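Local coordinates for protein metallophosphoesterase (Sphaerobacter thermophilus, PDB 3RQZ) that binds zinc ions and, as a member of the YfcE family of metallophosphoesterases, probably acts as a phosphatase, at residues A[6-11]-A[33-38]; A[29-34]-A[55-60]; A[149-154]-A[185-190]. One frame throughout, in Å; residues are numbered along the deposited sequence.

How the contacts relate
All three contacts lie in one calcineurin-like phosphoesterase domain. Contact 2 begins on the stretch where contact 1 ends, and contact 3 follows later. Contacts 1 and 2 share W33 and S34, with centres about 8 Å apart. Both use strand 31-34, with strand 6-9 on one side in a mixed sheet and strand 59-60 on the other. Contact 3 belongs to a second sheet: residues 185-190 lie on strand 184-188 and the loop after it. Its centre is about 10 Å from that of contact 1 and about 17 Å from contact 2's. Contacts 1 and 3 meet at a shared zinc ion, so each sheet sends loops into the metal site. Contact 2 lies farther out, at its sheet's edge.

Contact 1: residues A[6-11]-A[33-38]; sequences ILIISD and WSLGDI. With ZN (zinc ion), chain D.
D11 and D37 meet at a zinc ion. D11 OD1 and D37 OD2 each lie 2.2 Å from the metal. The two carboxylates run side by side, with planes 75° apart. H13 and H152 bind the same zinc, and D37 also binds the second one. The other oxygens are held too: S10 OG, anti to its backbone N (chi1 -169°), donates to D11 OD2 at 2.6 Å from above the carboxylate plane, and H65 N bonds to D37 OD1. One shell out, D11 N is bonded to G36 O at 3.0 Å. G36 has backbone angles that call for glycine.

Behind the site, strands 6-9 and 31-34 pair in parallel, as neighbours in a beta-alpha-beta unit through helix 16-26. I9 N bonds to W33 O at 2.9 Å. I6 CG2 sits over the five-membered ring of W33, 3.6 Å from its centroid, in a CH-pi contact. I8 CD1 touches W33 CE3 at 3.7 Å. An alanine at W33 would probably open a gap beside I6 and I8 and leave I6 CG2 without its CH-pi partner. The shared zinc probably offsets the repulsion expected between D11 OD1 and D37 OD2, 3.1 Å apart.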
# COMPACT_ATOMS: atom_id res chain seq x y z
N ILE A 6 2.48 -14.87 4.28
CA ILE A 6 3.05 -13.66 3.67
C ILE A 6 2.27 -12.42 4.04
O ILE A 6 1.06 -12.38 3.85
CB ILE A 6 3.07 -13.76 2.12
CG1 ILE A 6 3.90 -14.97 1.69
CG2 ILE A 6 3.60 -12.44 1.49
CD1 ILE A 6 3.79 -15.30 0.25
N LEU A 7 2.98 -11.42 4.58
CA LEU A 7 2.36 -10.15 4.91
C LEU A 7 2.36 -9.25 3.67
O LEU A 7 3.38 -8.98 3.10
CB LEU A 7 3.09 -9.49 6.10
CG LEU A 7 2.73 -8.03 6.41
CD1 LEU A 7 1.25 -7.86 6.82
CD2 LEU A 7 3.61 -7.46 7.51
N ILE A 8 1.19 -8.79 3.26
CA ILE A 8 1.07 -7.87 2.13
C ILE A 8 0.64 -6.51 2.63
O ILE A 8 -0.41 -6.38 3.28
CB ILE A 8 0.09 -8.40 1.05
CG1 ILE A 8 0.51 -9.82 0.60
CG2 ILE A 8 0.01 -7.39 -0.14
CD1 ILE A 8 -0.36 -10.42 -0.49
N ILE A 9 1.44 -5.48 2.32
CA ILE A 9 1.15 -4.12 2.78
C ILE A 9 1.24 -3.14 1.62
O ILE A 9 1.93 -3.37 0.61
CB ILE A 9 2.12 -3.63 3.95
CG1 ILE A 9 3.62 -3.68 3.52
CG2 ILE A 9 1.84 -4.43 5.24
CD1 ILE A 9 4.61 -3.16 4.57
N SER A 10 0.54 -2.03 1.78
CA SER A 10 0.55 -0.97 0.80
C SER A 10 0.30 0.36 1.48
O SER A 10 -0.33 0.41 2.56
CB SER A 10 -0.53 -1.22 -0.27
OG SER A 10 -0.37 -0.35 -1.37
N ASP A 11 0.79 1.43 0.86
CA ASP A 11 0.40 2.79 1.23
C ASP A 11 0.71 3.08 2.70
O ASP A 11 -0.11 3.60 3.46
CB ASP A 11 -1.07 3.06 0.83
CG ASP A 11 -1.30 2.89 -0.68
OD1 ASP A 11 -0.93 3.81 -1.45
OD2 ASP A 11 -1.85 1.83 -1.09
N TRP A 33 5.55 -8.22 1.52
CA TRP A 33 5.51 -7.58 0.20
C TRP A 33 4.97 -6.16 0.30
O TRP A 33 3.92 -5.95 0.90
CB TRP A 33 4.59 -8.32 -0.77
CG TRP A 33 4.90 -9.74 -1.07
CD1 TRP A 33 6.04 -10.45 -0.76
CD2 TRP A 33 4.06 -10.63 -1.79
NE1 TRP A 33 5.93 -11.74 -1.23
CE2 TRP A 33 4.74 -11.87 -1.88
CE3 TRP A 33 2.80 -10.50 -2.38
CZ2 TRP A 33 4.18 -13.00 -2.52
CZ3 TRP A 33 2.24 -11.64 -3.04
CH2 TRP A 33 2.93 -12.85 -3.08
N SER A 34 5.67 -5.20 -0.30
CA SER A 34 5.23 -3.80 -0.30
C SER A 34 4.72 -3.40 -1.68
O SER A 34 5.39 -3.59 -2.70
CB SER A 34 6.38 -2.88 0.14
OG SER A 34 6.07 -1.49 -0.10
N LEU A 35 3.52 -2.82 -1.70
CA LEU A 35 2.95 -2.34 -2.93
C LEU A 35 3.17 -0.85 -3.17
O LEU A 35 2.52 -0.24 -4.01
CB LEU A 35 1.45 -2.70 -2.97
CG LEU A 35 1.08 -4.12 -3.39
CD1 LEU A 35 1.87 -5.20 -2.65
CD2 LEU A 35 -0.49 -4.38 -3.27
N GLY A 36 4.12 -0.25 -2.46
CA GLY A 36 4.52 1.12 -2.80
C GLY A 36 3.81 2.18 -2.01
O GLY A 36 2.97 1.86 -1.13
N ASP A 37 4.12 3.45 -2.32
CA ASP A 37 3.73 4.58 -1.48
C ASP A 37 4.18 4.39 -0.02
O ASP A 37 3.40 4.50 0.93
CB ASP A 37 2.22 4.87 -1.57
CG ASP A 37 1.86 5.71 -2.78
OD1 ASP A 37 2.74 6.05 -3.61
OD2 ASP A 37 0.68 6.03 -2.94
N ILE A 38 5.48 4.12 0.13
CA ILE A 38 6.16 4.11 1.40
C ILE A 38 6.22 5.52 2.03
O ILE A 38 6.24 5.66 3.25
CB ILE A 38 7.59 3.59 1.19
CG1 ILE A 38 7.57 2.28 0.37
CG2 ILE A 38 8.26 3.36 2.50
CD1 ILE A 38 8.99 1.75 -0.03
ZN ZN D . -1.13 5.96 -1.65
O HOH W 1 -1.99 8.08 -2.51

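Contact 2: residues A[29-34]-A[55-60]; sequences VDDIWS and LAPNIS
I59 packs on the indole of W33. I59 CG1 lies over the five-membered ring, 3.7 Å from its centroid and 7° off the normal, a CH-pi contact. I59 CB comes to 3.5 Å from W33 CG. With chi1 near -60°, CG1 of I59 stands beside the backbone N and over the ring. A separate apolar contact lies farther back along the strand, where I32 CD1 touches L55 CB at the end of helix 45-55, with both side chains pointing the same way.

Strand 31-34 and the short, weakly bonded strand 59-60 are the parallel neighbours of a beta-alpha-beta unit, joined through helix 45-55. S34 N donates to I59 O at 3.0 Å. S60 CA makes a CA-H...O contact with S34 O.

The polar side chains gather round D31. N58 ND2 donates to D31 OD2 at 2.9 Å. The amide meets this oxygen from above the carboxylate plane, and the two planes stand 82° apart. W33 NE1 gives the same oxygen a weak bond, with D31 OD2 at the ring edge. D31 OD1 takes a weak bond from I32 N.

Two waters bridge the segments. One donates to D31 OD1 and I32 O and accepts from N58 N. The other joins S34 OG to S60 OG, which also bonds to Y100. The D31 carboxylate therefore collects several donors, which would probably favour its charged form and tie N58 to the strand.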
# COMPACT_ATOMS: atom_id res chain seq x y z
N VAL A 29 5.55 -14.22 10.10
CA VAL A 29 5.42 -14.23 8.63
C VAL A 29 6.72 -14.62 7.92
O VAL A 29 7.81 -14.34 8.40
CB VAL A 29 4.80 -12.94 8.05
CG1 VAL A 29 3.37 -12.79 8.54
CG2 VAL A 29 5.62 -11.69 8.37
N ASP A 30 6.57 -15.29 6.78
CA ASP A 30 7.70 -15.82 6.02
C ASP A 30 8.25 -14.83 5.02
O ASP A 30 9.36 -15.03 4.53
CB ASP A 30 7.27 -17.11 5.30
CG ASP A 30 6.86 -18.16 6.27
OD1 ASP A 30 7.70 -18.52 7.13
OD2 ASP A 30 5.69 -18.59 6.23
N ASP A 31 7.48 -13.79 4.70
CA ASP A 31 7.91 -12.76 3.74
C ASP A 31 6.95 -11.59 3.87
O ASP A 31 5.83 -11.73 4.36
CB ASP A 31 7.94 -13.29 2.29
CG ASP A 31 8.83 -12.45 1.34
OD1 ASP A 31 9.55 -11.52 1.79
OD2 ASP A 31 8.80 -12.72 0.12
N ILE A 32 7.42 -10.41 3.46
CA ILE A 32 6.64 -9.18 3.48
C ILE A 32 6.71 -8.54 2.09
O ILE A 32 7.80 -8.39 1.51
CB ILE A 32 7.16 -8.25 4.58
CG1 ILE A 32 6.89 -8.88 5.97
CG2 ILE A 32 6.56 -6.81 4.46
CD1 ILE A 32 7.68 -8.26 7.13
N TRP A 33 5.55 -8.22 1.52
CA TRP A 33 5.51 -7.58 0.20
C TRP A 33 4.97 -6.16 0.30
O TRP A 33 3.92 -5.95 0.90
CB TRP A 33 4.59 -8.32 -0.77
CG TRP A 33 4.90 -9.74 -1.07
CD1 TRP A 33 6.04 -10.45 -0.76
CD2 TRP A 33 4.06 -10.63 -1.79
NE1 TRP A 33 5.93 -11.74 -1.23
CE2 TRP A 33 4.74 -11.87 -1.88
CE3 TRP A 33 2.80 -10.50 -2.38
CZ2 TRP A 33 4.18 -13.00 -2.52
CZ3 TRP A 33 2.24 -11.64 -3.04
CH2 TRP A 33 2.93 -12.85 -3.08
N SER A 34 5.67 -5.20 -0.30
CA SER A 34 5.23 -3.80 -0.30
C SER A 34 4.72 -3.40 -1.68
O SER A 34 5.39 -3.59 -2.70
CB SER A 34 6.38 -2.88 0.14
OG SER A 34 6.07 -1.49 -0.10
N LEU A 55 12.87 -5.40 5.01
CA LEU A 55 11.80 -6.39 5.22
C LEU A 55 11.15 -6.97 3.96
O LEU A 55 10.53 -8.04 4.03
CB LEU A 55 10.72 -5.80 6.11
CG LEU A 55 11.13 -5.50 7.55
CD1 LEU A 55 9.94 -4.88 8.28
CD2 LEU A 55 11.58 -6.77 8.27
N ALA A 56 11.28 -6.27 2.83
CA ALA A 56 10.63 -6.71 1.60
C ALA A 56 11.66 -6.95 0.50
O ALA A 56 11.67 -6.24 -0.49
CB ALA A 56 9.57 -5.67 1.18
N PRO A 57 12.55 -7.96 0.69
CA PRO A 57 13.60 -8.19 -0.33
C PRO A 57 13.09 -8.79 -1.66
O PRO A 57 13.79 -8.70 -2.67
CB PRO A 57 14.56 -9.17 0.36
CG PRO A 57 13.64 -9.96 1.40
CD PRO A 57 12.73 -8.83 1.88
N ASN A 58 11.91 -9.39 -1.68
CA ASN A 58 11.44 -10.06 -2.91
C ASN A 58 10.43 -9.26 -3.70
O ASN A 58 10.51 -9.24 -4.93
CB ASN A 58 10.86 -11.46 -2.58
CG ASN A 58 11.89 -12.38 -1.97
OD1 ASN A 58 12.97 -12.60 -2.55
ND2 ASN A 58 11.58 -12.93 -0.80
N ILE A 59 9.47 -8.63 -3.02
CA ILE A 59 8.41 -7.88 -3.70
C ILE A 59 8.31 -6.51 -3.04
O ILE A 59 7.92 -6.39 -1.89
CB ILE A 59 7.02 -8.61 -3.66
CG1 ILE A 59 7.08 -9.99 -4.33
CG2 ILE A 59 5.90 -7.75 -4.34
CD1 ILE A 59 7.03 -9.93 -5.82
N SER A 60 8.70 -5.47 -3.78
CA SER A 60 8.61 -4.10 -3.29
C SER A 60 8.50 -3.24 -4.55
O SER A 60 9.49 -3.07 -5.28
CB SER A 60 9.87 -3.71 -2.50
OG SER A 60 9.79 -2.37 -1.99
O HOH W 2 9.57 -9.46 -0.18
O HOH W 3 7.51 -0.76 -2.11

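Contact 3: residues A[149-154]-A[185-190]. With ZN (zinc ion), chain D.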
# COMPACT_ATOMS: atom_id res chain seq x y z
N GLY A 149 -2.68 -1.70 -4.83
CA GLY A 149 -2.94 -0.77 -3.71
C GLY A 149 -3.61 0.50 -4.21
O GLY A 149 -4.60 0.43 -4.98
N HIS A 150 -3.09 1.64 -3.74
CA HIS A 150 -3.35 2.98 -4.33
C HIS A 150 -4.71 3.60 -3.92
O HIS A 150 -4.81 4.81 -3.70
CB HIS A 150 -3.20 2.88 -5.88
CG HIS A 150 -3.09 4.18 -6.62
ND1 HIS A 150 -2.55 5.33 -6.08
CD2 HIS A 150 -3.40 4.48 -7.90
CE1 HIS A 150 -2.56 6.29 -7.00
NE2 HIS A 150 -3.06 5.79 -8.12
N THR A 151 -5.74 2.79 -3.77
CA THR A 151 -7.03 3.35 -3.35
C THR A 151 -7.10 3.57 -1.84
O THR A 151 -7.90 4.37 -1.37
CB THR A 151 -8.17 2.39 -3.73
OG1 THR A 151 -7.93 1.14 -3.06
CG2 THR A 151 -8.22 2.14 -5.24
N HIS A 152 -6.28 2.85 -1.08
CA HIS A 152 -6.28 2.89 0.41
C HIS A 152 -7.54 2.25 0.99
O HIS A 152 -8.00 2.57 2.12
CB HIS A 152 -6.12 4.32 0.95
CG HIS A 152 -4.88 5.01 0.52
ND1 HIS A 152 -4.45 6.18 1.11
CD2 HIS A 152 -3.98 4.74 -0.46
CE1 HIS A 152 -3.34 6.59 0.52
NE2 HIS A 152 -3.04 5.74 -0.45
N VAL A 153 -8.14 1.38 0.19
CA VAL A 153 -9.34 0.66 0.63
C VAL A 153 -9.14 -0.82 0.30
O VAL A 153 -8.86 -1.17 -0.85
CB VAL A 153 -10.63 1.23 -0.02
CG1 VAL A 153 -11.91 0.43 0.45
CG2 VAL A 153 -10.81 2.75 0.33
N PRO A 154 -9.28 -1.70 1.31
CA PRO A 154 -9.14 -3.11 0.96
C PRO A 154 -10.29 -3.55 0.05
O PRO A 154 -11.40 -3.02 0.14
CB PRO A 154 -9.13 -3.84 2.32
CG PRO A 154 -9.86 -2.92 3.23
CD PRO A 154 -9.55 -1.51 2.75
N ILE A 185 -8.41 -9.89 -8.33
CA ILE A 185 -7.65 -8.65 -8.08
C ILE A 185 -7.93 -8.38 -6.61
O ILE A 185 -9.09 -8.43 -6.21
CB ILE A 185 -8.13 -7.48 -9.00
CG1 ILE A 185 -7.73 -7.72 -10.47
CG2 ILE A 185 -7.59 -6.13 -8.51
CD1 ILE A 185 -8.29 -6.67 -11.46
N ILE A 186 -6.88 -8.14 -5.82
CA ILE A 186 -6.94 -8.08 -4.36
C ILE A 186 -6.14 -6.88 -3.89
O ILE A 186 -5.01 -6.71 -4.34
CB ILE A 186 -6.25 -9.35 -3.71
CG1 ILE A 186 -6.92 -10.66 -4.14
CG2 ILE A 186 -6.18 -9.25 -2.18
CD1 ILE A 186 -8.30 -10.76 -3.72
N ASN A 187 -6.72 -6.07 -2.99
CA ASN A 187 -6.09 -4.87 -2.43
C ASN A 187 -6.05 -5.03 -0.90
O ASN A 187 -7.08 -5.28 -0.27
CB ASN A 187 -6.91 -3.60 -2.85
CG ASN A 187 -6.20 -2.28 -2.55
OD1 ASN A 187 -5.53 -2.13 -1.50
ND2 ASN A 187 -6.39 -1.29 -3.44
N PRO A 188 -4.85 -4.95 -0.29
CA PRO A 188 -4.74 -5.07 1.17
C PRO A 188 -5.18 -3.82 1.95
O PRO A 188 -5.11 -3.83 3.19
CB PRO A 188 -3.25 -5.32 1.36
CG PRO A 188 -2.62 -4.46 0.26
CD PRO A 188 -3.53 -4.77 -0.92
N GLY A 189 -5.60 -2.77 1.25
CA GLY A 189 -5.91 -1.47 1.90
C GLY A 189 -4.60 -0.74 2.22
O GLY A 189 -3.52 -1.16 1.77
N ALA A 190 -4.69 0.33 3.00
CA ALA A 190 -3.49 1.11 3.35
C ALA A 190 -3.10 0.87 4.77
O ALA A 190 -3.96 0.84 5.66
CB ALA A 190 -3.71 2.58 3.16
ZN ZN D . -1.13 5.96 -1.65
O HOH W 4 -4.61 0.55 -1.06
O HOH W 5 -7.38 0.70 4.10
O HOH W 1 -1.99 8.08 -2.51
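N187 reaches across to the 149-154 loop from strand 184-188. Its OD1 accepts from G189 N at 2.8 Å, an Asx turn. The loop has an ST turn of its own, with V153 N donating to T151 OG1. CG of N187 is anti to its backbone N (chi1 -169°), which puts CG next to V153 O, 3.3 Å away. The side chains of N187 and T151 meet at a slant. N187 ND2 lies 2.9 Å from both G149 O and T151 OG1, but the angle to T151 OG1 is poor for a bond. At OD1 a water donates to N187 and accepts from H152 N.

H152 is turned differently. Its CB rests on A190 CB at 3.7 Å, while NE2 of its imidazole binds the zinc. Q193 O takes a weak bond from H152 ND1. H150 binds the second zinc, so the loop serves both metals of this calcineurin-like site. H150 NE2 is hydrogen-bonded to W125 O. G189 packs against P154, where a side chain would clash with the proline ring. A second water donates to H152 O and accepts from A190 N. At the metal, H152 NE2 is 2.3 Å from the zinc.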